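Long-range contacts in dodecin (Thermus thermophilus, PDB 2UX9), which binds and sequesters flavins such as FMN and FAD, can also bind coenzyme A, and may serve as a cofactor storage protein: residues C[6-12]-C[58-64]; C[2-6]-C[64-68]; C[12-18]-C[54-58]. The protein carries 1 engineered substitution. All coordinates share one frame. Residue numbers count along the deposited sequence, not the author numbering.

The three contacts follow one another along a single antiparallel pair, strand 4-14 against strand 52-65. Contact 1 forms its middle; contacts 2 and 3 extend it at the two ends, each centred about 15 Å from the centre of contact 1, while their own centres lie about 30 Å apart. Lys-6 and Phe-64 belong to contacts 1 and 2, Gly-12 and Val-58 to contacts 1 and 3, and Val-11 CG1 packs 4.1 Å from Gln-57 CB. Coenzyme A binds at contacts 1 and 2, while the FMN-binding side chains are in contacts 2 and 3. Each FMN site is shared between subunits, Lys-3 and Tyr-5 of contact 2 coming from one chain and Gln-57 of contact 3 from another.

Contact 1 (C[6-12]-C[58-64]). With COA (coenzyme A), chain V.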
loop_
_atom_site.group_PDB
_atom_site.type_symbol
_atom_site.label_atom_id
_atom_site.label_comp_id
_atom_site.label_asym_id
_atom_site.label_seq_id
_atom_site.Cartn_x
_atom_site.Cartn_y
_atom_site.Cartn_z
ATOM N N LYS C 6 22.756 7.405 0.163
ATOM C CA LYS C 6 22.346 6.324 -0.709
ATOM C C LYS C 6 21.693 5.237 0.130
ATOM O O LYS C 6 22.107 4.985 1.260
ATOM C CB LYS C 6 23.540 5.760 -1.493
ATOM C CG LYS C 6 23.154 4.558 -2.334
ATOM C CD LYS C 6 24.029 4.309 -3.527
ATOM C CE LYS C 6 23.367 3.257 -4.426
ATOM N NZ LYS C 6 24.227 2.763 -5.525
ATOM N N LYS C 7 20.655 4.604 -0.410
ATOM C CA LYS C 7 20.070 3.415 0.191
ATOM C C LYS C 7 20.339 2.217 -0.698
ATOM O O LYS C 7 20.172 2.305 -1.918
ATOM C CB LYS C 7 18.570 3.595 0.384
ATOM C CG LYS C 7 18.239 4.704 1.363
ATOM C CD LYS C 7 16.762 5.049 1.416
ATOM C CE LYS C 7 15.966 3.956 2.078
ATOM N NZ LYS C 7 14.487 4.240 2.037
ATOM N N VAL C 8 20.769 1.107 -0.097
ATOM C CA VAL C 8 20.886 -0.169 -0.804
ATOM C C VAL C 8 20.074 -1.247 -0.103
ATOM O O VAL C 8 19.937 -1.234 1.114
ATOM C CB VAL C 8 22.342 -0.628 -0.953
ATOM C CG1 VAL C 8 23.129 0.371 -1.779
ATOM C CG2 VAL C 8 22.981 -0.849 0.398
ATOM N N GLU C 9 19.545 -2.178 -0.883
ATOM C CA GLU C 9 18.700 -3.244 -0.376
ATOM C C GLU C 9 19.479 -4.551 -0.235
ATOM O O GLU C 9 20.020 -5.079 -1.211
ATOM C CB GLU C 9 17.507 -3.434 -1.291
ATOM C CG GLU C 9 16.389 -4.251 -0.684
ATOM C CD GLU C 9 15.177 -4.334 -1.586
ATOM O OE1 GLU C 9 15.229 -3.819 -2.721
ATOM O OE2 GLU C 9 14.182 -4.921 -1.166
ATOM N N LEU C 10 19.543 -5.050 0.993
ATOM C CA LEU C 10 20.241 -6.281 1.330
ATOM C C LEU C 10 19.260 -7.259 1.935
ATOM O O LEU C 10 18.189 -6.865 2.435
ATOM C CB LEU C 10 21.353 -6.008 2.342
ATOM C CG LEU C 10 22.390 -4.980 1.905
ATOM C CD1 LEU C 10 23.407 -4.713 3.011
ATOM C CD2 LEU C 10 23.091 -5.379 0.618
ATOM N N VAL C 11 19.625 -8.531 1.899
ATOM C CA VAL C 11 18.911 -9.553 2.638
ATOM C C VAL C 11 19.899 -10.254 3.546
ATOM O O VAL C 11 20.830 -10.916 3.074
ATOM C CB VAL C 11 18.236 -10.577 1.728
ATOM C CG1 VAL C 11 17.334 -11.496 2.567
ATOM C CG2 VAL C 11 17.452 -9.899 0.591
ATOM N N GLY C 12 19.727 -10.078 4.850
ATOM C CA GLY C 12 20.514 -10.804 5.819
ATOM C C GLY C 12 19.818 -12.100 6.145
ATOM O O GLY C 12 18.587 -12.163 6.207
ATOM N N VAL C 58 15.803 -11.463 6.369
ATOM C CA VAL C 58 15.283 -10.132 6.628
ATOM C C VAL C 58 15.752 -9.221 5.507
ATOM O O VAL C 58 16.955 -9.054 5.299
ATOM C CB VAL C 58 15.735 -9.620 7.984
ATOM C CG1 VAL C 58 15.197 -8.220 8.215
ATOM C CG2 VAL C 58 15.258 -10.564 9.076
ATOM N N VAL C 59 14.796 -8.681 4.762
ATOM C CA VAL C 59 15.062 -7.793 3.652
ATOM C C VAL C 59 15.083 -6.397 4.223
ATOM O O VAL C 59 14.109 -5.974 4.835
ATOM C CB VAL C 59 13.967 -7.892 2.582
ATOM C CG1 VAL C 59 14.293 -6.963 1.383
ATOM C CG2 VAL C 59 13.765 -9.350 2.141
ATOM N N LEU C 60 16.194 -5.686 4.061
ATOM C CA LEU C 60 16.281 -4.357 4.621
ATOM C C LEU C 60 16.970 -3.376 3.701
ATOM O O LEU C 60 17.799 -3.745 2.874
ATOM C CB LEU C 60 16.931 -4.378 6.010
ATOM C CG LEU C 60 18.385 -4.828 6.131
ATOM C CD1 LEU C 60 18.909 -4.679 7.564
ATOM C CD2 LEU C 60 18.590 -6.254 5.664
ATOM N N GLU C 61 16.573 -2.123 3.823
ATOM C CA GLU C 61 17.258 -0.997 3.197
ATOM C C GLU C 61 18.277 -0.459 4.178
ATOM O O GLU C 61 17.968 -0.319 5.367
ATOM C CB GLU C 61 16.260 0.113 2.876
ATOM C CG GLU C 61 15.192 -0.269 1.857
ATOM C CD GLU C 61 15.679 -0.174 0.429
ATOM O OE1 GLU C 61 14.921 -0.570 -0.476
ATOM O OE2 GLU C 61 16.814 0.297 0.204
ATOM N N VAL C 62 19.468 -0.151 3.691
ATOM C CA VAL C 62 20.518 0.396 4.523
ATOM C C VAL C 62 20.897 1.750 3.925
ATOM O O VAL C 62 21.217 1.839 2.732
ATOM C CB VAL C 62 21.713 -0.560 4.561
ATOM C CG1 VAL C 62 22.806 0.015 5.374
ATOM C CG2 VAL C 62 21.272 -1.938 5.122
ATOM N N GLY C 63 20.837 2.800 4.742
ATOM C CA GLY C 63 21.162 4.156 4.326
ATOM C C GLY C 63 22.522 4.590 4.830
ATOM O O GLY C 63 22.852 4.398 6.011
ATOM N N PHE C 64 23.303 5.192 3.946
ATOM C CA PHE C 64 24.634 5.670 4.288
ATOM C C PHE C 64 24.930 7.019 3.638
ATOM O O PHE C 64 24.448 7.318 2.553
ATOM C CB PHE C 64 25.729 4.622 3.971
ATOM C CG PHE C 64 25.834 4.215 2.523
ATOM C CD1 PHE C 64 26.834 4.721 1.723
ATOM C CD2 PHE C 64 24.983 3.264 1.979
ATOM C CE1 PHE C 64 26.976 4.315 0.398
ATOM C CE2 PHE C 64 25.117 2.873 0.661
ATOM C CZ PHE C 64 26.111 3.395 -0.120
HETATM N N1A COA V . 25.811 2.781 -17.777
HETATM C C2A COA V . 26.876 1.962 -17.451
HETATM N N3A COA V . 27.890 2.444 -16.651
HETATM C C4A COA V . 27.828 3.720 -16.202
HETATM C C5A COA V . 26.763 4.548 -16.519
HETATM C C6A COA V . 25.734 4.076 -17.316
HETATM N N6A COA V . 24.765 4.900 -17.724
HETATM N N7A COA V . 26.971 5.735 -15.923
HETATM C C8A COA V . 28.138 5.689 -15.256
HETATM N N9A COA V . 28.672 4.440 -15.413
HETATM C C1B COA V . 29.790 3.872 -14.651
HETATM C C2B COA V . 31.029 4.742 -14.797
HETATM O O2B COA V . 32.037 4.039 -15.481
HETATM C C3B COA V . 31.441 5.088 -13.384
HETATM O O3B COA V . 32.798 4.808 -13.141
HETATM C C4B COA V . 30.545 4.245 -12.493
HETATM O O4B COA V . 29.456 3.812 -13.280
HETATM C C5B COA V . 30.031 5.039 -11.306
HETATM O O5B COA V . 29.378 4.161 -10.418
HETATM P P1A COA V . 30.164 3.524 -9.167
HETATM O O1A COA V . 31.384 2.782 -9.665
HETATM O O2A COA V . 29.274 2.562 -8.412
HETATM O O3A COA V . 30.660 4.766 -8.245
HETATM P P2A COA V . 29.729 5.971 -7.690
HETATM O O4A COA V . 30.591 7.100 -7.181
HETATM O O5A COA V . 28.745 6.441 -8.735
HETATM O O6A COA V . 28.947 5.352 -6.434
HETATM C CBP COA V . 28.730 4.073 -4.452
HETATM C CCP COA V . 29.665 4.921 -5.302
HETATM C CDP COA V . 29.484 3.548 -3.238
HETATM C CEP COA V . 27.584 4.966 -3.985
HETATM C CAP COA V . 28.163 2.920 -5.284
HETATM O OAP COA V . 29.174 2.255 -6.004
HETATM C C9P COA V . 27.424 1.958 -4.404
HETATM O O9P COA V . 26.078 2.198 -4.128
HETATM N N8P COA V . 28.061 0.910 -3.894
HETATM C C7P COA V . 27.422 0.106 -2.862
HETATM C C6P COA V . 27.147 -1.296 -3.369
HETATM C C5P COA V . 26.680 -2.191 -2.248
HETATM O O5P COA V . 25.480 -2.344 -2.111
HETATM N N4P COA V . 27.579 -2.775 -1.459
HETATM C C3P COA V . 27.307 -4.069 -0.835
HETATM C C2P COA V . 27.105 -3.939 0.669
HETATM S S1P COA V . 26.690 -5.507 1.475
#
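Backbone hydrogen bonds join 6-12 and 58-64 along their full length. Four antiparallel hydrogen-bonded pairs, each with two N-H...O bonds, are Lys-6 with Phe-64, Val-8 with Val-62, Leu-10 with Leu-60 and Gly-12 with Val-58, the shortest bonds being Val-62 N to Val-8 O and Leu-60 N to Leu-10 O, both 2.8 Å. At the alternating non-hydrogen-bonded pairs, CA-H...O contacts fill in, such as Lys-7 CA to Val-62 O at 3.2 Å. Apolar packing covers the helix side, with Val-8 CG1 4.0 Å from Phe-64 CE2 and Leu-10 CD1 4.1 Å from Val-62 CG2; Lys-6 CB makes a CH-pi contact 4.1 Å from the Phe-64 ring centroid. The other face mixes charged Lys-7, Glu-9 and Glu-61 with Val-11 packed on Val-59 (CG2 to CG2 4.0 Å). There Glu-9 OE1 sits 4.0 Å from Glu-61 OE1, while Glu-9 pairs with Lys-7 of a neighbouring subunit and Lys-7 with Glu-40. Coenzyme A meets the face of Lys-6, Val-8 and Leu-10: Lys-6 NZ gives a very short 2.4 Å hydrogen bond to its O9P. Leu-10 and Leu-60 also pack on helix 18-32, the arrangement of the dodecin fold, in which one helix covers a three-stranded antiparallel sheet.

Contact 2 (C[2-6]-C[64-68]). Engineered in segment 64-68: Ala-65 (natural residue Arg). With FMN (flavin mononucleotide), chain P.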
loop_
_atom_site.group_PDB
_atom_site.type_symbol
_atom_site.label_atom_id
_atom_site.label_comp_id
_atom_site.label_asym_id
_atom_site.label_seq_id
_atom_site.Cartn_x
_atom_site.Cartn_y
_atom_site.Cartn_z
ATOM N N GLY C 2 22.437 20.047 0.218
ATOM C CA GLY C 2 23.129 19.515 1.432
ATOM C C GLY C 2 23.606 18.084 1.242
ATOM O O GLY C 2 23.716 17.616 0.104
ATOM N N LYS C 3 23.889 17.401 2.353
ATOM C CA LYS C 3 24.333 15.992 2.354
ATOM C C LYS C 3 23.414 15.112 1.516
ATOM O O LYS C 3 22.218 15.365 1.435
ATOM C CB LYS C 3 24.357 15.427 3.778
ATOM C CG LYS C 3 25.569 15.814 4.604
ATOM C CD LYS C 3 25.811 14.776 5.673
ATOM C CE LYS C 3 26.989 15.125 6.562
ATOM N NZ LYS C 3 27.511 13.908 7.240
ATOM N N VAL C 4 23.989 14.094 0.880
ATOM C CA VAL C 4 23.227 13.133 0.081
ATOM C C VAL C 4 23.512 11.736 0.605
ATOM O O VAL C 4 24.649 11.404 0.930
ATOM C CB VAL C 4 23.557 13.239 -1.419
ATOM C CG1 VAL C 4 22.791 12.189 -2.223
ATOM C CG2 VAL C 4 23.224 14.635 -1.925
ATOM N N TYR C 5 22.463 10.938 0.737
ATOM C CA TYR C 5 22.582 9.570 1.211
ATOM C C TYR C 5 22.215 8.617 0.095
ATOM O O TYR C 5 21.446 8.962 -0.809
ATOM C CB TYR C 5 21.656 9.322 2.413
ATOM C CG TYR C 5 21.881 10.253 3.576
ATOM C CD1 TYR C 5 22.642 9.867 4.669
ATOM C CD2 TYR C 5 21.333 11.532 3.579
ATOM C CE1 TYR C 5 22.843 10.719 5.738
ATOM C CE2 TYR C 5 21.528 12.395 4.643
ATOM C CZ TYR C 5 22.290 11.984 5.715
ATOM O OH TYR C 5 22.490 12.841 6.779
ATOM N N LYS C 6 22.756 7.405 0.163
ATOM C CA LYS C 6 22.346 6.324 -0.709
ATOM C C LYS C 6 21.693 5.237 0.130
ATOM O O LYS C 6 22.107 4.985 1.260
ATOM C CB LYS C 6 23.540 5.760 -1.493
ATOM C CG LYS C 6 23.154 4.558 -2.334
ATOM C CD LYS C 6 24.029 4.309 -3.527
ATOM C CE LYS C 6 23.367 3.257 -4.426
ATOM N NZ LYS C 6 24.227 2.763 -5.525
ATOM N N PHE C 64 23.303 5.192 3.946
ATOM C CA PHE C 64 24.634 5.670 4.288
ATOM C C PHE C 64 24.930 7.019 3.638
ATOM O O PHE C 64 24.448 7.318 2.553
ATOM C CB PHE C 64 25.729 4.622 3.971
ATOM C CG PHE C 64 25.834 4.215 2.523
ATOM C CD1 PHE C 64 26.834 4.721 1.723
ATOM C CD2 PHE C 64 24.983 3.264 1.979
ATOM C CE1 PHE C 64 26.976 4.315 0.398
ATOM C CE2 PHE C 64 25.117 2.873 0.661
ATOM C CZ PHE C 64 26.111 3.395 -0.120
ATOM N N ALA C 65 25.701 7.844 4.328
ATOM C CA ALA C 65 26.044 9.173 3.817
ATOM C C ALA C 65 27.146 9.069 2.775
ATOM O O ALA C 65 28.163 8.419 3.010
ATOM C CB ALA C 65 26.488 10.081 4.962
ATOM N N LEU C 66 26.941 9.713 1.628
ATOM C CA LEU C 66 27.913 9.686 0.539
ATOM C C LEU C 66 29.031 10.685 0.805
ATOM O O LEU C 66 28.779 11.840 1.100
ATOM C CB LEU C 66 27.223 9.996 -0.791
ATOM C CG LEU C 66 26.259 8.920 -1.275
ATOM C CD1 LEU C 66 25.578 9.357 -2.573
ATOM C CD2 LEU C 66 26.949 7.580 -1.477
ATOM N N GLU C 67 30.268 10.216 0.698
ATOM C CA GLU C 67 31.446 11.062 0.782
ATOM C C GLU C 67 31.481 12.007 -0.402
ATOM O O GLU C 67 31.133 11.632 -1.517
ATOM C CB GLU C 67 32.712 10.205 0.830
ATOM C CG GLU C 67 32.819 9.389 2.105
ATOM C CD GLU C 67 33.683 8.162 1.990
ATOM O OE1 GLU C 67 34.062 7.753 0.876
ATOM O OE2 GLU C 67 33.987 7.595 3.052
ATOM N N GLU C 68 31.920 13.226 -0.149
ATOM C CA GLU C 68 31.882 14.261 -1.160
ATOM C C GLU C 68 33.253 14.458 -1.784
ATOM O O GLU C 68 34.190 14.870 -1.108
ATOM C CB GLU C 68 31.366 15.553 -0.530
ATOM C CG GLU C 68 30.012 15.341 0.143
ATOM C CD GLU C 68 29.348 16.612 0.628
ATOM O OE1 GLU C 68 29.890 17.711 0.389
ATOM O OE2 GLU C 68 28.260 16.498 1.235
HETATM N N1 FMN P . 17.688 7.959 12.370
HETATM C C2 FMN P . 17.105 7.068 13.232
HETATM O O2 FMN P . 17.482 7.010 14.399
HETATM N N3 FMN P . 16.083 6.255 12.808
HETATM C C4 FMN P . 15.632 6.320 11.512
HETATM O O4 FMN P . 15.001 5.341 11.096
HETATM C C4A FMN P . 16.203 7.238 10.638
HETATM N N5 FMN P . 15.754 7.366 9.343
HETATM C C5A FMN P . 16.326 8.269 8.473
HETATM C C6 FMN P . 15.856 8.353 7.161
HETATM C C7 FMN P . 16.422 9.250 6.264
HETATM C C7M FMN P . 15.763 9.484 4.926
HETATM C C8 FMN P . 17.474 10.060 6.699
HETATM C C8M FMN P . 18.189 10.971 5.748
HETATM C C9 FMN P . 17.948 9.978 7.998
HETATM C C9A FMN P . 17.381 9.073 8.901
HETATM N N10 FMN P . 17.832 8.955 10.213
HETATM C C10 FMN P . 17.233 8.055 11.074
HETATM C "C1'" FMN P . 19.041 9.720 10.704
HETATM C "C2'" FMN P . 20.346 9.112 10.182
HETATM O "O2'" FMN P . 20.496 7.804 10.695
HETATM C "C3'" FMN P . 21.565 9.946 10.584
HETATM O "O3'" FMN P . 21.678 10.026 11.990
HETATM C "C4'" FMN P . 21.524 11.371 10.036
HETATM O "O4'" FMN P . 21.140 11.377 8.678
HETATM C "C5'" FMN P . 22.892 12.014 10.153
HETATM O "O5'" FMN P . 23.731 11.288 9.293
HETATM P P FMN P . 25.213 11.771 8.970
HETATM O O1P FMN P . 25.923 10.654 8.231
HETATM O O2P FMN P . 25.129 13.001 8.097
HETATM O O3P FMN P . 25.921 12.097 10.267
HETATM O O HOH W 1 27.012 13.880 0.921
#
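Tyr-5 has chi1 in the m well, which lays its ring beside Ala-65, CE1 3.8 Å from Ala-65 CB, and under the C8M methyl of FMN, which sits over one ring face. Its OH accepts a 2.8 Å hydrogen bond from FMN O4'. Lys-3, with chi2 to chi4 all t, extends to the FMN phosphate, where NZ donates to O2P at 2.7 Å. Ala-65 is engineered, replacing arginine; its CB lies 3.4 Å from FMN O1P. On the opposite face, Phe-64 in the p rotamer swings its ring back over Lys-6 CB, 4.1 Å from the centroid, while the all-t Lys-6 runs on to coenzyme A. Leu-66 (mt) puts CD1 4.0 Å from Val-4 CG1. Backbone pairing ends with Leu-66 N to Val-4 O, 2.9 Å; beyond it, water 1 accepts from Val-4 N at 3.0 Å and lies 2.7 Å from Leu-66 O and 2.9 Å from Glu-68 OE2, which also pairs with Arg-28 of a neighbouring subunit. These strand ends contribute Lys-3, Tyr-5 and Ala-65 to dodecin's intersubunit FMN site, alongside Asp-37 and Trp-38.

Contact 3 (C[12-18]-C[54-58]); sequences GTSEEGL and KEYQV. With NA (sodium ion), chain N; FMN (flavin mononucleotide), chain H; FMN (flavin mononucleotide), chain B.
Strand 55-58 runs antiparallel to strand 12-14, axes 4.7 Å apart at 161°, both extended (Tyr-56 phi/psi -80/138); the chain breaks from this at Glu-15 (-78/-16) and Gly-17 (169/-173). Lys-54 stands where the chain turns a corner; its O lies 3.3 Å from Glu-15 CG. Glu-55, chi1 and chi2 both m, binds a sodium ion through OE2 at 2.3 Å, which waters 2, 3 and 4 also ligate. Tyr-56 (chi1 m) forms a hydrogen-bonded pair with Ser-14, Tyr-56 N to Ser-14 O 2.9 Å and Ser-14 N to Tyr-56 O 3.1 Å. Its ring packs under the link to helix 18-32 of the dodecin beta-alpha-beta-beta fold: Gly-17 CA, at the N-cap, is 3.5 Å from Tyr-56 CD2. An ST turn, Glu-16 N to Ser-14 OG at 3.0 Å, bends this link. Gln-57 (chi1 m, chi2 t), non-hydrogen-bonded opposite Thr-13, grips FMN chain H: N3 donates to OE1 at 2.8 Å and NE2 to O2 at 2.9 Å. Val-58 N donates to Gly-12 O at 2.9 Å, Gly-12 N to Val-58 O at 3.0 Å, and Val-58 CG2 meets Leu-18 CD2 at 4.0 Å.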
loop_
_atom_site.group_PDB
_atom_site.type_symbol
_atom_site.label_atom_id
_atom_site.label_comp_id
_atom_site.label_asym_id
_atom_site.label_seq_id
_atom_site.Cartn_x
_atom_site.Cartn_y
_atom_site.Cartn_z
ATOM N N GLY C 12 19.727 -10.078 4.850
ATOM C CA GLY C 12 20.514 -10.804 5.819
ATOM C C GLY C 12 19.818 -12.100 6.145
ATOM O O GLY C 12 18.587 -12.163 6.207
ATOM N N THR C 13 20.592 -13.150 6.364
ATOM C CA THR C 13 20.010 -14.423 6.768
ATOM C C THR C 13 20.707 -14.986 7.997
ATOM O O THR C 13 21.891 -14.727 8.236
ATOM C CB THR C 13 20.052 -15.471 5.645
ATOM O OG1 THR C 13 21.375 -16.006 5.490
ATOM C CG2 THR C 13 19.584 -14.876 4.340
ATOM N N SER C 14 19.963 -15.766 8.770
ATOM C CA SER C 14 20.511 -16.469 9.921
ATOM C C SER C 14 19.599 -17.600 10.324
ATOM O O SER C 14 18.386 -17.478 10.221
ATOM C CB SER C 14 20.686 -15.533 11.106
ATOM O OG SER C 14 21.221 -16.259 12.207
ATOM N N GLU C 15 20.183 -18.694 10.802
ATOM C CA GLU C 15 19.392 -19.766 11.383
ATOM C C GLU C 15 18.941 -19.407 12.805
ATOM O O GLU C 15 18.029 -20.034 13.338
ATOM C CB GLU C 15 20.186 -21.078 11.420
ATOM C CG GLU C 15 20.609 -21.573 10.047
ATOM C CD GLU C 15 21.212 -22.965 10.067
ATOM O OE1 GLU C 15 21.660 -23.410 11.144
ATOM O OE2 GLU C 15 21.245 -23.617 8.998
ATOM N N GLU C 16 19.576 -18.404 13.410
ATOM C CA GLU C 16 19.390 -18.137 14.844
ATOM C C GLU C 16 18.165 -17.278 15.155
ATOM O O GLU C 16 17.464 -17.521 16.126
ATOM C CB GLU C 16 20.613 -17.426 15.419
ATOM C CG GLU C 16 21.954 -18.110 15.249
ATOM C CD GLU C 16 23.107 -17.198 15.680
ATOM O OE1 GLU C 16 22.902 -16.364 16.590
ATOM O OE2 GLU C 16 24.211 -17.297 15.100
ATOM N N GLY C 17 17.932 -16.240 14.359
ATOM C CA GLY C 17 16.811 -15.350 14.594
ATOM C C GLY C 17 16.868 -14.100 13.757
ATOM O O GLY C 17 17.735 -13.947 12.903
ATOM N N LEU C 18 15.950 -13.189 14.050
ATOM C CA LEU C 18 15.751 -11.992 13.261
ATOM C C LEU C 18 16.869 -10.978 13.460
ATOM O O LEU C 18 17.388 -10.413 12.497
ATOM C CB LEU C 18 14.405 -11.369 13.607
ATOM C CG LEU C 18 13.188 -12.237 13.297
ATOM C CD1 LEU C 18 11.933 -11.607 13.856
ATOM C CD2 LEU C 18 13.047 -12.439 11.793
ATOM N N LYS C 54 14.261 -22.832 8.906
ATOM C CA LYS C 54 15.613 -23.203 8.510
ATOM C C LYS C 54 16.450 -21.925 8.509
ATOM O O LYS C 54 17.359 -21.782 9.323
ATOM C CB LYS C 54 15.572 -23.897 7.147
ATOM C CG LYS C 54 16.904 -24.365 6.574
ATOM C CD LYS C 54 16.690 -24.953 5.184
ATOM C CE LYS C 54 15.961 -26.289 5.197
ATOM N NZ LYS C 54 14.945 -26.382 4.090
ATOM N N GLU C 55 16.110 -20.974 7.641
ATOM C CA GLU C 55 16.750 -19.656 7.615
ATOM C C GLU C 55 15.718 -18.547 7.787
ATOM O O GLU C 55 14.705 -18.550 7.090
ATOM C CB GLU C 55 17.459 -19.434 6.283
ATOM C CG GLU C 55 18.631 -20.351 6.034
ATOM C CD GLU C 55 19.861 -19.970 6.829
ATOM O OE1 GLU C 55 19.875 -18.900 7.471
ATOM O OE2 GLU C 55 20.855 -20.733 6.798
ATOM N N TYR C 56 15.968 -17.616 8.707
ATOM C CA TYR C 56 15.272 -16.326 8.746
ATOM C C TYR C 56 15.933 -15.449 7.703
ATOM O O TYR C 56 17.155 -15.448 7.578
ATOM C CB TYR C 56 15.413 -15.650 10.115
ATOM C CG TYR C 56 14.731 -16.393 11.239
ATOM C CD1 TYR C 56 13.378 -16.212 11.491
ATOM C CD2 TYR C 56 15.427 -17.287 12.032
ATOM C CE1 TYR C 56 12.745 -16.882 12.504
ATOM C CE2 TYR C 56 14.790 -17.976 13.061
ATOM C CZ TYR C 56 13.447 -17.760 13.285
ATOM O OH TYR C 56 12.782 -18.436 14.275
ATOM N N GLN C 57 15.125 -14.710 6.944
ATOM C CA GLN C 57 15.614 -13.842 5.884
ATOM C C GLN C 57 14.992 -12.466 6.063
ATOM O O GLN C 57 13.773 -12.322 5.962
ATOM C CB GLN C 57 15.239 -14.427 4.520
ATOM C CG GLN C 57 15.823 -15.821 4.266
ATOM C CD GLN C 57 15.245 -16.495 3.043
ATOM O OE1 GLN C 57 14.120 -16.200 2.656
ATOM N NE2 GLN C 57 16.006 -17.415 2.432
ATOM N N VAL C 58 15.803 -11.463 6.369
ATOM C CA VAL C 58 15.283 -10.132 6.628
ATOM C C VAL C 58 15.752 -9.221 5.507
ATOM O O VAL C 58 16.955 -9.054 5.299
ATOM C CB VAL C 58 15.735 -9.620 7.984
ATOM C CG1 VAL C 58 15.197 -8.220 8.215
ATOM C CG2 VAL C 58 15.258 -10.564 9.076
HETATM NA NA NA N . 22.721 -19.413 6.656
HETATM N N1 FMN H . 12.919 -19.404 -0.939
HETATM C C2 FMN H . 13.567 -18.677 0.013
HETATM O O2 FMN H . 14.643 -19.081 0.420
HETATM N N3 FMN H . 13.029 -17.493 0.479
HETATM C C4 FMN H . 11.828 -17.028 -0.012
HETATM O O4 FMN H . 11.200 -16.225 0.682
HETATM C C4A FMN H . 11.179 -17.762 -0.995
HETATM N N5 FMN H . 10.003 -17.297 -1.538
HETATM C C5A FMN H . 9.350 -18.018 -2.510
HETATM C C6 FMN H . 8.155 -17.527 -3.029
HETATM C C7 FMN H . 7.469 -18.240 -4.009
HETATM C C7M FMN H . 6.299 -17.594 -4.688
HETATM C C8 FMN H . 7.994 -19.456 -4.459
HETATM C C8M FMN H . 7.249 -20.312 -5.445
HETATM C C9 FMN H . 9.192 -19.936 -3.950
HETATM C C9A FMN H . 9.878 -19.224 -2.966
HETATM N N10 FMN H . 11.079 -19.696 -2.423
HETATM C C10 FMN H . 11.729 -18.948 -1.459
HETATM C "C1'" FMN H . 11.648 -21.046 -2.810
HETATM C "C2'" FMN H . 10.871 -22.189 -2.157
HETATM O "O2'" FMN H . 11.032 -22.143 -0.755
HETATM C "C3'" FMN H . 11.316 -23.567 -2.651
HETATM O "O3'" FMN H . 12.676 -23.780 -2.336
HETATM C "C4'" FMN H . 11.107 -23.754 -4.149
HETATM O "O4'" FMN H . 9.828 -23.288 -4.523
HETATM C "C5'" FMN H . 11.239 -25.220 -4.543
HETATM O "O5'" FMN H . 10.290 -25.950 -3.793
HETATM P P FMN H . 10.052 -27.509 -4.059
HETATM O O1P FMN H . 9.098 -27.986 -2.986
HETATM O O2P FMN H . 9.441 -27.723 -5.425
HETATM O O3P FMN H . 11.369 -28.242 -3.955
HETATM N N1 FMN B . 13.156 -18.685 -4.703
HETATM C C2 FMN B . 12.118 -18.842 -5.571
HETATM O O2 FMN B . 12.035 -19.888 -6.193
HETATM N N3 FMN B . 11.167 -17.851 -5.714
HETATM C C4 FMN B . 11.252 -16.686 -4.981
HETATM O O4 FMN B . 10.653 -15.697 -5.411
HETATM C C4A FMN B . 12.301 -16.536 -4.086
HETATM N N5 FMN B . 12.384 -15.405 -3.306
HETATM C C5A FMN B . 13.422 -15.245 -2.417
HETATM C C6 FMN B . 13.484 -14.082 -1.653
HETATM C C7 FMN B . 14.528 -13.892 -0.751
HETATM C C7M FMN B . 14.461 -12.731 0.196
HETATM C C8 FMN B . 15.511 -14.878 -0.627
HETATM C C8M FMN B . 16.707 -14.682 0.261
HETATM C C9 FMN B . 15.438 -16.042 -1.379
HETATM C C9A FMN B . 14.396 -16.232 -2.285
HETATM N N10 FMN B . 14.309 -17.389 -3.070
HETATM C C10 FMN B . 13.249 -17.539 -3.945
HETATM C "C1'" FMN B . 15.390 -18.450 -3.040
HETATM C "C2'" FMN B . 16.640 -17.998 -3.796
HETATM O "O2'" FMN B . 16.348 -17.851 -5.169
HETATM C "C3'" FMN B . 17.808 -18.975 -3.651
HETATM O "O3'" FMN B . 17.456 -20.234 -4.184
HETATM C "C4'" FMN B . 18.261 -19.145 -2.205
HETATM O "O4'" FMN B . 18.359 -17.885 -1.576
HETATM C "C5'" FMN B . 19.612 -19.845 -2.132
HETATM O "O5'" FMN B . 20.533 -19.074 -2.876
HETATM P P FMN B . 22.089 -19.441 -2.896
HETATM O O1P FMN B . 22.735 -18.514 -3.902
HETATM O O2P FMN B . 22.699 -19.224 -1.529
HETATM O O3P FMN B . 22.260 -20.881 -3.321
HETATM O O HOH W 2 23.966 -18.905 5.337
HETATM O O HOH W 3 21.930 -17.868 7.312
HETATM O O HOH W 4 23.306 -20.008 8.152
#